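Local coordinates for galactose mutarotase-like protein (Clostridium acetobutylicum, PDB 3OS7) that probably binds carbohydrate and may act as an aldose 1-epimerase, interconverting the anomers of a sugar, at residues Leu31-Val36 against Glu63-Arg68; Thr168-Leu173 against Met178-Gly183; Arg262-Glu267 against Ala298-Gln303. All blocks are in the same frame, centred on the assembly; numbering follows the deposited sequence.

Interaction 1 (Leu31-Val36 against Glu63-Arg68); sequences LIIPDV and EDFKNR
V36 faces F65 and K66 where strand 28-33 runs out into a type I β turn, I33 to V36, and this turn comes up beside the short helix 62-67, with the CA atoms of V36 and K66 5.9 Å apart. The bond from V36 N to I33 O (3.1 Å) closes the turn, and V36 leaves it pointing toward the helix. V36 does most of the touching. Its CB lies 3.6 Å from F65 CE2, and the two side chains meet at a slant, with both methyls of the valine near the same corner of the ring. CG1 also rests on the helix backbone, 3.9 Å from K66 CA, while CG2 approaches K66 CB. A small β-branched residue suits this place because it can meet a ring and a helix backbone at once. On F65, CG is anti to the backbone N (chi1 176°), which sends the ring off the helix toward the strand. There I33 adds a looser contact through CG1, 4.4 Å from F65 CE2. The phenyl ring thus packs against I33 and V41 of the five-stranded sheet and against W15, P56 and L60 beside it. K66 lends only the base of its chain to the contact; its amine turns away to E63, with NZ 3.4 Å from OE2 in a salt bridge. The union between turn and helix is therefore apolar, made by exclusion of water and close fit of shapes, while the charged groups keep to the outer side of the helix.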
ATOM      1  N   LEU A  31       4.602   2.606 -14.328  1.00 14.31           N
ATOM      2  CA  LEU A  31       3.358   2.918 -15.048  1.00 16.12           C
ATOM      3  C   LEU A  31       2.300   3.229 -14.005  1.00 13.83           C
ATOM      4  O   LEU A  31       2.050   2.412 -13.131  1.00 14.12           O
ATOM      5  CB  LEU A  31       2.939   1.727 -15.911  1.00 15.09           C
ATOM      6  CG  LEU A  31       1.607   1.862 -16.657  1.00 19.86           C
ATOM      7  CD1 LEU A  31       1.634   3.079 -17.587  1.00 20.04           C
ATOM      8  CD2 LEU A  31       1.348   0.549 -17.411  1.00 23.68           C
ATOM      9  N   ILE A  32       1.657   4.395 -14.119  1.00 12.29           N
ATOM     10  CA  ILE A  32       0.626   4.795 -13.224  1.00 13.24           C
ATOM     11  C   ILE A  32      -0.693   5.032 -13.982  1.00 16.59           C
ATOM     12  O   ILE A  32      -0.690   5.517 -15.124  1.00 14.84           O
ATOM     13  CB  ILE A  32       1.038   6.047 -12.393  1.00 14.52           C
ATOM     14  CG1 ILE A  32       0.061   6.296 -11.233  1.00 17.60           C
ATOM     15  CG2 ILE A  32       1.168   7.309 -13.274  1.00 13.09           C
ATOM     16  CD1 ILE A  32       0.571   7.410 -10.264  1.00 18.13           C
ATOM     17  N   ILE A  33      -1.797   4.622 -13.342  1.00 16.02           N
ATOM     18  CA  ILE A  33      -3.143   4.730 -13.933  1.00 14.60           C
ATOM     19  C   ILE A  33      -4.015   5.707 -13.118  1.00 15.50           C
ATOM     20  O   ILE A  33      -4.698   5.305 -12.158  1.00 14.64           O
ATOM     21  CB  ILE A  33      -3.875   3.382 -14.002  1.00 16.43           C
ATOM     22  CG1 ILE A  33      -2.973   2.238 -14.514  1.00 17.45           C
ATOM     23  CG2 ILE A  33      -5.135   3.536 -14.904  1.00 15.34           C
ATOM     24  CD1 ILE A  33      -2.451   2.420 -15.918  1.00 23.64           C
ATOM     25  N   PRO A  34      -4.006   6.991 -13.496  1.00 15.51           N
ATOM     26  CA  PRO A  34      -4.778   7.981 -12.742  1.00 16.94           C
ATOM     27  C   PRO A  34      -6.264   7.652 -12.578  1.00 17.73           C
ATOM     28  O   PRO A  34      -6.795   7.795 -11.468  1.00 15.63           O
ATOM     29  CB  PRO A  34      -4.556   9.276 -13.528  1.00 20.84           C
ATOM     30  CG  PRO A  34      -3.240   9.070 -14.201  1.00 19.49           C
ATOM     31  CD  PRO A  34      -3.200   7.611 -14.556  1.00 18.19           C
ATOM     32  N   ASP A  35      -6.902   7.148 -13.635  1.00 16.89           N
ATOM     33  CA  ASP A  35      -8.327   6.809 -13.594  1.00 17.81           C
ATOM     34  C   ASP A  35      -8.740   5.721 -12.599  1.00 16.74           C
ATOM     35  O   ASP A  35      -9.911   5.641 -12.240  1.00 18.44           O
ATOM     36  CB  ASP A  35      -8.804   6.358 -14.972  1.00 19.00           C
ATOM     37  CG  ASP A  35      -9.168   7.532 -15.887  1.00 26.74           C
ATOM     38  OD1 ASP A  35      -9.287   8.666 -15.393  1.00 22.83           O
ATOM     39  OD2 ASP A  35      -9.337   7.307 -17.095  1.00 27.28           O
ATOM     40  N   VAL A  36      -7.797   4.871 -12.182  1.00 17.05           N
ATOM     41  CA  VAL A  36      -8.077   3.884 -11.158  1.00 15.16           C
ATOM     42  C   VAL A  36      -7.091   4.046  -9.968  1.00 13.79           C
ATOM     43  O   VAL A  36      -6.043   3.404  -9.896  1.00 14.05           O
ATOM     44  CB  VAL A  36      -8.084   2.445 -11.714  1.00 17.04           C
ATOM     45  CG1 VAL A  36      -8.536   1.477 -10.660  1.00 13.52           C
ATOM     46  CG2 VAL A  36      -9.013   2.328 -12.983  1.00 15.83           C
ATOM     47  N   GLU A  63     -12.744  -2.733 -16.791  1.00 24.51           N
ATOM     48  CA  GLU A  63     -13.786  -2.763 -15.790  1.00 24.25           C
ATOM     49  C   GLU A  63     -13.489  -3.745 -14.649  1.00 22.19           C
ATOM     50  O   GLU A  63     -13.806  -3.452 -13.497  1.00 21.03           O
ATOM     51  CB  GLU A  63     -15.119  -3.131 -16.444  1.00 28.17           C
ATOM     52  CG  GLU A  63     -16.314  -2.651 -15.663  1.00 36.26           C
ATOM     53  CD  GLU A  63     -16.387  -1.132 -15.554  1.00 41.04           C
ATOM     54  OE1 GLU A  63     -15.747  -0.416 -16.370  1.00 51.55           O
ATOM     55  OE2 GLU A  63     -17.101  -0.655 -14.644  1.00 47.62           O
ATOM     56  N   ASP A  64     -12.870  -4.878 -14.977  1.00 20.66           N
ATOM     57  CA  ASP A  64     -12.470  -5.889 -13.993  1.00 21.43           C
ATOM     58  C   ASP A  64     -11.300  -5.398 -13.141  1.00 20.83           C
ATOM     59  O   ASP A  64     -11.230  -5.728 -11.960  1.00 21.37           O
ATOM     60  CB  ASP A  64     -12.101  -7.208 -14.661  1.00 23.02           C
ATOM     61  CG  ASP A  64     -13.298  -7.871 -15.358  1.00 27.67           C
ATOM     62  OD1 ASP A  64     -14.430  -7.697 -14.878  1.00 29.94           O
ATOM     63  OD2 ASP A  64     -13.104  -8.532 -16.399  1.00 36.94           O
ATOM     64  N   PHE A  65     -10.431  -4.574 -13.728  1.00 20.14           N
ATOM     65  CA  PHE A  65      -9.397  -3.885 -12.963  1.00 17.81           C
ATOM     66  C   PHE A  65     -10.025  -2.858 -12.011  1.00 18.71           C
ATOM     67  O   PHE A  65      -9.795  -2.898 -10.790  1.00 19.39           O
ATOM     68  CB  PHE A  65      -8.378  -3.225 -13.883  1.00 18.96           C
ATOM     69  CG  PHE A  65      -7.324  -2.420 -13.151  1.00 18.02           C
ATOM     70  CD1 PHE A  65      -6.583  -2.989 -12.111  1.00 18.77           C
ATOM     71  CD2 PHE A  65      -7.086  -1.106 -13.486  1.00 19.13           C
ATOM     72  CE1 PHE A  65      -5.611  -2.248 -11.437  1.00 18.09           C
ATOM     73  CE2 PHE A  65      -6.122  -0.358 -12.799  1.00 18.72           C
ATOM     74  CZ  PHE A  65      -5.388  -0.928 -11.782  1.00 18.20           C
ATOM     75  N   LYS A  66     -10.877  -1.990 -12.539  1.00 18.38           N
ATOM     76  CA  LYS A  66     -11.479  -0.918 -11.739  1.00 20.98           C
ATOM     77  C   LYS A  66     -12.312  -1.457 -10.582  1.00 20.40           C
ATOM     78  O   LYS A  66     -12.376  -0.837  -9.517  1.00 22.48           O
ATOM     79  CB  LYS A  66     -12.333  -0.002 -12.606  1.00 22.43           C
ATOM     80  CG  LYS A  66     -13.136   1.057 -11.828  1.00 26.93           C
ATOM     81  CD  LYS A  66     -13.847   2.047 -12.750  1.00 37.68           C
ATOM     82  CE  LYS A  66     -15.118   1.461 -13.372  1.00 44.49           C
ATOM     83  NZ  LYS A  66     -15.799   2.416 -14.321  1.00 44.36           N
ATOM     84  N   ASN A  67     -12.942  -2.607 -10.793  1.00 20.50           N
ATOM     85  CA  ASN A  67     -13.761  -3.223  -9.752  1.00 22.34           C
ATOM     86  C   ASN A  67     -12.977  -3.933  -8.651  1.00 21.75           C
ATOM     87  O   ASN A  67     -13.501  -4.108  -7.550  1.00 22.53           O
ATOM     88  CB  ASN A  67     -14.735  -4.200 -10.381  1.00 25.53           C
ATOM     89  CG  ASN A  67     -15.900  -3.499 -11.020  1.00 29.42           C
ATOM     90  OD1 ASN A  67     -16.252  -2.364 -10.642  1.00 27.50           O
ATOM     91  ND2 ASN A  67     -16.515  -4.161 -11.982  1.00 30.70           N
ATOM     92  N   ARG A  68     -11.733  -4.307  -8.933  1.00 19.79           N
ATOM     93  CA  ARG A  68     -10.861  -4.962  -7.928  1.00 17.63           C
ATOM     94  C   ARG A  68      -9.391  -4.571  -8.151  1.00 16.07           C
ATOM     95  O   ARG A  68      -8.548  -5.376  -8.522  1.00 17.80           O
ATOM     96  CB  ARG A  68     -11.037  -6.471  -7.985  1.00 19.55           C
ATOM     97  CG  ARG A  68     -10.580  -7.165  -6.723  1.00 20.94           C
ATOM     98  CD  ARG A  68     -10.356  -8.622  -6.993  1.00 24.95           C
ATOM     99  NE  ARG A  68     -10.011  -9.342  -5.769  1.00 24.48           N
ATOM    100  CZ  ARG A  68      -9.623 -10.606  -5.754  1.00 26.93           C
ATOM    101  NH1 ARG A  68      -9.512 -11.274  -6.886  1.00 28.90           N
ATOM    102  NH2 ARG A  68      -9.303 -11.183  -4.612  1.00 25.52           N
TER

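Interaction 2 (Thr168-Leu173 against Met178-Gly183); sequences TSVVNL and MPLSVG. With EDO (1,2-ethanediol), chain H.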
ATOM      1  N   THR A 168       2.985   9.976   0.284  1.00 13.17           N
ATOM      2  CA  THR A 168       1.516   9.974   0.365  1.00 14.05           C
ATOM      3  C   THR A 168       1.107  11.064   1.344  1.00 15.66           C
ATOM      4  O   THR A 168       1.663  11.174   2.422  1.00 13.97           O
ATOM      5  CB  THR A 168       1.001   8.624   0.872  1.00 15.14           C
ATOM      6  OG1 THR A 168       1.570   7.585   0.063  1.00 16.41           O
ATOM      7  CG2 THR A 168      -0.516   8.557   0.862  1.00 15.36           C
ATOM      8  N   SER A 169       0.151  11.896   0.971  1.00 13.68           N
ATOM      9  CA  SER A 169      -0.286  12.933   1.908  1.00 14.67           C
ATOM     10  C   SER A 169      -1.743  13.189   1.752  1.00 15.52           C
ATOM     11  O   SER A 169      -2.308  12.972   0.679  1.00 13.92           O
ATOM     12  CB  SER A 169       0.517  14.230   1.709  1.00 16.35           C
ATOM     13  OG  SER A 169       0.431  14.672   0.381  1.00 21.79           O
ATOM     14  N   VAL A 170      -2.358  13.654   2.837  1.00 14.58           N
ATOM     15  CA  VAL A 170      -3.726  14.065   2.798  1.00 14.92           C
ATOM     16  C   VAL A 170      -3.858  15.303   3.673  1.00 15.30           C
ATOM     17  O   VAL A 170      -3.151  15.426   4.672  1.00 16.10           O
ATOM     18  CB  VAL A 170      -4.695  12.951   3.241  1.00 18.30           C
ATOM     19  CG1 VAL A 170      -4.330  12.407   4.580  1.00 20.33           C
ATOM     20  CG2 VAL A 170      -6.100  13.463   3.224  1.00 16.85           C
ATOM     21  N   VAL A 171      -4.731  16.219   3.256  1.00 15.60           N
ATOM     22  CA  VAL A 171      -4.998  17.453   3.990  1.00 15.69           C
ATOM     23  C   VAL A 171      -6.512  17.523   4.219  1.00 16.60           C
ATOM     24  O   VAL A 171      -7.292  17.255   3.323  1.00 15.07           O
ATOM     25  CB  VAL A 171      -4.455  18.723   3.272  1.00 17.55           C
ATOM     26  CG1 VAL A 171      -4.980  18.870   1.866  1.00 21.58           C
ATOM     27  CG2 VAL A 171      -4.810  19.968   4.081  1.00 18.99           C
ATOM     28  N   ASN A 172      -6.898  17.830   5.449  1.00 15.68           N
ATOM     29  CA  ASN A 172      -8.281  18.008   5.824  1.00 16.86           C
ATOM     30  C   ASN A 172      -8.683  19.413   5.392  1.00 17.92           C
ATOM     31  O   ASN A 172      -8.136  20.381   5.910  1.00 17.93           O
ATOM     32  CB  ASN A 172      -8.412  17.837   7.334  1.00 16.95           C
ATOM     33  CG  ASN A 172      -9.808  18.109   7.850  1.00 15.15           C
ATOM     34  OD1 ASN A 172     -10.781  18.217   7.090  1.00 16.42           O
ATOM     35  ND2 ASN A 172      -9.915  18.227   9.169  1.00 13.71           N
ATOM     36  N   LEU A 173      -9.597  19.508   4.429  1.00 18.27           N
ATOM     37  CA  LEU A 173     -10.080  20.792   3.916  1.00 18.33           C
ATOM     38  C   LEU A 173     -11.439  21.190   4.527  1.00 18.44           C
ATOM     39  O   LEU A 173     -12.084  22.141   4.072  1.00 20.75           O
ATOM     40  CB  LEU A 173     -10.146  20.746   2.381  1.00 19.70           C
ATOM     41  CG  LEU A 173      -8.782  20.524   1.673  1.00 20.30           C
ATOM     42  CD1 LEU A 173      -8.921  20.302   0.146  1.00 21.47           C
ATOM     43  CD2 LEU A 173      -7.778  21.670   2.000  1.00 20.85           C
HETATM   44  N   MSE A 178     -11.064  15.490  11.337  1.00 17.70           N
HETATM   45  CA  MSE A 178     -11.257  14.413  10.374  1.00 16.24           C
HETATM   46  C   MSE A 178     -10.550  13.131  10.836  1.00 17.11           C
HETATM   47  O   MSE A 178      -9.347  13.126  11.051  1.00 15.38           O
HETATM   48  CB  MSE A 178     -10.705  14.806   9.018  1.00 15.01           C
HETATM   49  CG  MSE A 178     -11.087  13.854   7.901  1.00 18.90           C
HETATM   50 SE   MSE A 178     -10.182  14.208   6.258  0.75 19.96          SE
HETATM   51  CE  MSE A 178      -8.614  13.120   6.452  1.00 28.86           C
ATOM     52  N   PRO A 179     -11.298  12.033  10.958  1.00 15.68           N
ATOM     53  CA  PRO A 179     -10.655  10.737  11.248  1.00 15.58           C
ATOM     54  C   PRO A 179      -9.654  10.366  10.176  1.00 14.62           C
ATOM     55  O   PRO A 179      -9.903  10.612   8.990  1.00 15.46           O
ATOM     56  CB  PRO A 179     -11.831   9.748  11.178  1.00 17.60           C
ATOM     57  CG  PRO A 179     -13.052  10.605  11.423  1.00 16.78           C
ATOM     58  CD  PRO A 179     -12.754  11.924  10.843  1.00 16.43           C
ATOM     59  N   LEU A 180      -8.558   9.718  10.559  1.00 15.89           N
ATOM     60  CA  LEU A 180      -7.508   9.409   9.606  1.00 16.84           C
ATOM     61  C   LEU A 180      -6.889   8.042   9.892  1.00 16.51           C
ATOM     62  O   LEU A 180      -6.390   7.780  10.994  1.00 16.38           O
ATOM     63  CB  LEU A 180      -6.393  10.448   9.710  1.00 18.80           C
ATOM     64  CG  LEU A 180      -5.185  10.246   8.789  1.00 21.27           C
ATOM     65  CD1 LEU A 180      -5.521  10.595   7.359  1.00 21.37           C
ATOM     66  CD2 LEU A 180      -4.063  11.106   9.307  1.00 31.70           C
ATOM     67  N   SER A 181      -6.903   7.205   8.872  1.00 14.56           N
ATOM     68  CA  SER A 181      -6.144   5.954   8.856  1.00 14.26           C
ATOM     69  C   SER A 181      -5.894   5.662   7.378  1.00 13.17           C
ATOM     70  O   SER A 181      -6.803   5.750   6.568  1.00 13.93           O
ATOM     71  CB  SER A 181      -6.940   4.870   9.525  1.00 15.61           C
ATOM     72  OG  SER A 181      -6.272   3.636   9.501  1.00 15.22           O
ATOM     73  N   VAL A 182      -4.651   5.403   7.044  1.00 11.92           N
ATOM     74  CA  VAL A 182      -4.208   5.268   5.669  1.00 12.60           C
ATOM     75  C   VAL A 182      -3.363   3.998   5.559  1.00 13.52           C
ATOM     76  O   VAL A 182      -2.646   3.638   6.487  1.00 11.15           O
ATOM     77  CB  VAL A 182      -3.310   6.459   5.254  1.00 15.23           C
ATOM     78  CG1 VAL A 182      -2.811   6.314   3.775  1.00 12.81           C
ATOM     79  CG2 VAL A 182      -4.032   7.772   5.435  1.00 16.41           C
ATOM     80  N   GLY A 183      -3.367   3.382   4.384  1.00 11.11           N
ATOM     81  CA  GLY A 183      -2.466   2.286   4.116  1.00 12.24           C
ATOM     82  C   GLY A 183      -2.434   1.969   2.637  1.00 13.38           C
ATOM     83  O   GLY A 183      -2.968   2.725   1.818  1.00 12.73           O
TER
HETATM   84  C1  EDO H 342      -1.667  17.148   1.211  1.00 36.39           C
HETATM   85  O1  EDO H 342      -0.316  17.375   0.817  1.00 33.21           O
HETATM   86  C2  EDO H 342      -2.484  16.673   0.009  1.00 35.96           C
HETATM   87  O2  EDO H 342      -2.478  17.659  -1.043  1.00 31.13           O
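The amide of N172 has the side chain of M178 laid over one of its faces: M178 CB stands 3.6 Å from N172 CG, almost straight above the plane, and SE follows over OD1, on the same side. The polar ends of the amide are held by other residues, OD1 by S174 OG and ND2 by the carbonyl oxygens of E176 and L324, so its rotation is fixed and asparagine, with an acceptor and a donor side by side, fits the place well. This is packing inside the antiparallel β-sandwich of the galactose mutarotase family. Strands 163-172 and 178-189 are joined by a short loop yet are not paired: their segments run nearly antiparallel (162°) with axes 8.9 Å apart, facing each other through side chains as in a β-arch. V170 stands at the middle and divides its two methyls. CG2 meets the end of M178, whose chain, deposited as selenomethionine, bends at chi3 (90°) to bring CE within 4.1 Å of it; CG1 packs more tightly, 3.5 Å from L180 CD1, as these two side chains pass in opposite directions. Branched apolar residues suit such an interior, where they fill space without needing polar partners. Farther along, T168 CG2 and V182 CG1 make a looser methyl contact at 4.3 Å, while T168 OG1 is hydrogen-bonded to Y184 OH. W330 of strand 329-340 touches T168, L180 and V182. On the other face of strand 163-172, S169 and V171 adjoin a 1,2-ethanediol, probably from the crystallisation liquor, whose O1 is hydrogen-bonded to S169 OG at 2.8 Å.

Interaction 3 (Arg262-Glu267 against Ala298-Gln303); sequences RGACIE and ACIEPQ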
ATOM      1  N   ARG A 262      12.911   0.002   8.588  1.00 13.31           N
ATOM      2  CA  ARG A 262      11.562  -0.451   8.829  1.00 12.84           C
ATOM      3  C   ARG A 262      10.949  -0.827   7.483  1.00 11.46           C
ATOM      4  O   ARG A 262      11.077  -0.101   6.504  1.00 12.60           O
ATOM      5  CB  ARG A 262      10.730   0.620   9.525  1.00 13.14           C
ATOM      6  CG  ARG A 262       9.242   0.241   9.752  1.00 15.67           C
ATOM      7  CD  ARG A 262       8.391   1.377  10.346  1.00 15.24           C
ATOM      8  NE  ARG A 262       8.875   1.632  11.689  1.00 25.94           N
ATOM      9  CZ  ARG A 262       8.156   1.910  12.762  1.00 18.27           C
ATOM     10  NH1 ARG A 262       6.848   1.987  12.734  1.00 15.52           N
ATOM     11  NH2 ARG A 262       8.783   2.089  13.915  1.00 18.20           N
ATOM     12  N   GLY A 263      10.329  -2.004   7.442  1.00 11.21           N
ATOM     13  CA  GLY A 263       9.645  -2.439   6.235  1.00 12.79           C
ATOM     14  C   GLY A 263       9.832  -3.904   5.966  1.00 11.59           C
ATOM     15  O   GLY A 263       9.960  -4.700   6.890  1.00 12.08           O
ATOM     16  N   ALA A 264       9.819  -4.234   4.688  1.00 11.43           N
ATOM     17  CA  ALA A 264       9.866  -5.607   4.241  1.00 12.88           C
ATOM     18  C   ALA A 264      10.858  -5.779   3.132  1.00 11.27           C
ATOM     19  O   ALA A 264      11.274  -4.826   2.467  1.00 13.72           O
ATOM     20  CB  ALA A 264       8.432  -6.091   3.799  1.00 12.09           C
ATOM     21  N   CYS A 265      11.231  -7.032   2.912  1.00 12.61           N
ATOM     22  CA  CYS A 265      11.951  -7.377   1.719  1.00 14.28           C
ATOM     23  C   CYS A 265      11.617  -8.766   1.254  1.00 13.83           C
ATOM     24  O   CYS A 265      11.129  -9.585   2.031  1.00 14.41           O
ATOM     25  CB  CYS A 265      13.459  -7.195   1.866  1.00 15.48           C
ATOM     26  SG  CYS A 265      14.301  -8.412   2.888  1.00 24.78           S
ATOM     27  N   ILE A 266      11.849  -8.982  -0.037  1.00 13.89           N
ATOM     28  CA  ILE A 266      11.614 -10.271  -0.690  1.00 12.14           C
ATOM     29  C   ILE A 266      12.956 -10.657  -1.311  1.00 13.18           C
ATOM     30  O   ILE A 266      13.476  -9.932  -2.160  1.00 13.95           O
ATOM     31  CB  ILE A 266      10.542 -10.219  -1.778  1.00 11.39           C
ATOM     32  CG1 ILE A 266       9.265  -9.554  -1.264  1.00 14.35           C
ATOM     33  CG2 ILE A 266      10.272 -11.637  -2.346  1.00 15.69           C
ATOM     34  CD1 ILE A 266       8.177  -9.333  -2.386  1.00 13.85           C
ATOM     35  N   GLU A 267      13.523 -11.766  -0.841  1.00 15.54           N
ATOM     36  CA  GLU A 267      14.855 -12.228  -1.231  1.00 17.22           C
ATOM     37  C   GLU A 267      14.709 -13.463  -2.106  1.00 17.14           C
ATOM     38  O   GLU A 267      14.010 -14.410  -1.740  1.00 17.75           O
ATOM     39  CB  GLU A 267      15.699 -12.603  -0.003  1.00 17.63           C
ATOM     40  CG  GLU A 267      16.167 -11.382   0.814  1.00 16.50           C
ATOM     41  CD  GLU A 267      17.007 -11.722   2.011  1.00 22.95           C
ATOM     42  OE1 GLU A 267      17.271 -12.920   2.257  1.00 24.51           O
ATOM     43  OE2 GLU A 267      17.430 -10.773   2.698  1.00 20.28           O
ATOM     44  N   ALA A 298       2.079 -11.798  -3.595  1.00 14.92           N
ATOM     45  CA  ALA A 298       1.697 -11.611  -2.217  1.00 13.88           C
ATOM     46  C   ALA A 298       1.506 -10.129  -1.979  1.00 13.05           C
ATOM     47  O   ALA A 298       2.203  -9.309  -2.574  1.00 12.89           O
ATOM     48  CB  ALA A 298       2.741 -12.202  -1.241  1.00 13.84           C
ATOM     49  N   CYS A 299       0.542  -9.812  -1.124  1.00 11.74           N
ATOM     50  CA  CYS A 299       0.335  -8.454  -0.652  1.00 10.70           C
ATOM     51  C   CYS A 299       1.000  -8.171   0.693  1.00 10.42           C
ATOM     52  O   CYS A 299       0.859  -8.922   1.670  1.00 13.10           O
ATOM     53  CB  CYS A 299      -1.130  -8.126  -0.561  1.00 12.49           C
ATOM     54  SG  CYS A 299      -1.917  -8.121  -2.231  1.00 16.68           S
ATOM     55  N   ILE A 300       1.692  -7.045   0.728  1.00 10.85           N
ATOM     56  CA  ILE A 300       2.409  -6.581   1.919  1.00 12.15           C
ATOM     57  C   ILE A 300       1.904  -5.167   2.155  1.00 11.55           C
ATOM     58  O   ILE A 300       2.193  -4.260   1.367  1.00 12.92           O
ATOM     59  CB  ILE A 300       3.938  -6.633   1.706  1.00 14.31           C
ATOM     60  CG1 ILE A 300       4.397  -8.067   1.448  1.00 16.76           C
ATOM     61  CG2 ILE A 300       4.656  -6.065   2.959  1.00 16.57           C
ATOM     62  CD1 ILE A 300       5.923  -8.183   1.072  1.00 23.17           C
ATOM     63  N   GLU A 301       1.117  -5.002   3.220  1.00 10.45           N
ATOM     64  CA  GLU A 301       0.152  -3.921   3.341  1.00 10.12           C
ATOM     65  C   GLU A 301       0.427  -3.036   4.573  1.00  9.92           C
ATOM     66  O   GLU A 301      -0.088  -3.296   5.639  1.00 12.06           O
ATOM     67  CB  GLU A 301      -1.255  -4.503   3.406  1.00 10.39           C
ATOM     68  CG  GLU A 301      -1.567  -5.586   2.322  1.00 16.27           C
ATOM     69  CD  GLU A 301      -2.983  -6.181   2.467  1.00 22.66           C
ATOM     70  OE1 GLU A 301      -3.826  -5.558   3.128  1.00 24.07           O
ATOM     71  OE2 GLU A 301      -3.250  -7.275   1.940  1.00 23.44           O
ATOM     72  N   PRO A 302       1.215  -1.975   4.392  1.00 12.03           N
ATOM     73  CA  PRO A 302       1.473  -1.063   5.491  1.00 11.98           C
ATOM     74  C   PRO A 302       0.238  -0.265   5.852  1.00 12.56           C
ATOM     75  O   PRO A 302      -0.567   0.047   4.969  1.00 12.89           O
ATOM     76  CB  PRO A 302       2.564  -0.160   4.951  1.00 14.56           C
ATOM     77  CG  PRO A 302       2.418  -0.188   3.499  1.00 17.44           C
ATOM     78  CD  PRO A 302       1.921  -1.558   3.155  1.00  9.57           C
ATOM     79  N   GLN A 303       0.113   0.063   7.136  1.00 11.48           N
ATOM     80  CA  GLN A 303      -1.021   0.837   7.654  1.00 10.86           C
ATOM     81  C   GLN A 303      -0.560   1.771   8.749  1.00 10.42           C
ATOM     82  O   GLN A 303       0.328   1.425   9.515  1.00 11.35           O
ATOM     83  CB  GLN A 303      -2.124  -0.088   8.245  1.00 12.35           C
ATOM     84  CG  GLN A 303      -2.530  -1.242   7.390  1.00 15.08           C
ATOM     85  CD  GLN A 303      -3.717  -2.054   7.905  1.00 17.24           C
ATOM     86  OE1 GLN A 303      -4.310  -2.814   7.149  1.00 17.72           O
ATOM     87  NE2 GLN A 303      -4.078  -1.891   9.169  1.00 14.51           N
TER
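With chi1 of I300 at -62°, its CG2 lies opposite the backbone N and CG1 beside that N, which sends CG2 to A264 and CG1 off toward I266; chi2 near 174° then carries CD1 outward from CG1, toward I266. The setting is the core between layers of the antiparallel β-sandwich of the galactose mutarotase family. Strand 263-268 pairs with strands 201-213 and 273-279, and strand 297-303 with strands 178-189 and 285-289, so the two segments meet through side chains and not as hydrogen-bonded neighbours. They run in opposite senses, A264 facing I300 with CA atoms 7.9 Å apart and I266 lying toward A298, where the backbones have drawn apart to 10.1 Å. The residue types fit this widening. Where the strands are close, the single methyl of A264 is enough: its CB touches I300 CG2 at 3.9 Å. Where they diverge, a longer chain spans the gap, that of I266, also extended at chi2. F188 of strand 178-189 packs on both isoleucines, and Y277 and L286 also lie against I300, adding to a largely apolar surround. Just before the contact, G263 adopts a positive phi with an extended psi, a conformation in which a CB would press on the carbonyl oxygen of R262, and glycine suits it for that reason. At the far end of the segment E267, though buried, has its OE2 in salt bridges to R274 and K204. Between the two isoleucines, I266 CD1 and I300 CD1 meet methyl to methyl at 4.3 Å.

Overall arrangement
From the N terminus the three contacts follow one another in series, with none enclosing or crossing another. Interaction 1 closes a loop of 26 residues, bringing helix 62-67 back onto the end of strand 28-33 in the N-terminal five-stranded sheet. Interaction 2 spans only a four-residue connection and faces strand 163-172 with strand 178-189. Interaction 3 closes a 30-residue excursion, much of it strand, between strands 263-268 and 297-303. Interactions 2 and 3 meet, V182 O lying 4.2 Å from Q303 CB, because strands 178-189 and 297-303 are sheet neighbours. Interaction 1 stands apart, its centre about 22 Å from the centre of either other contact.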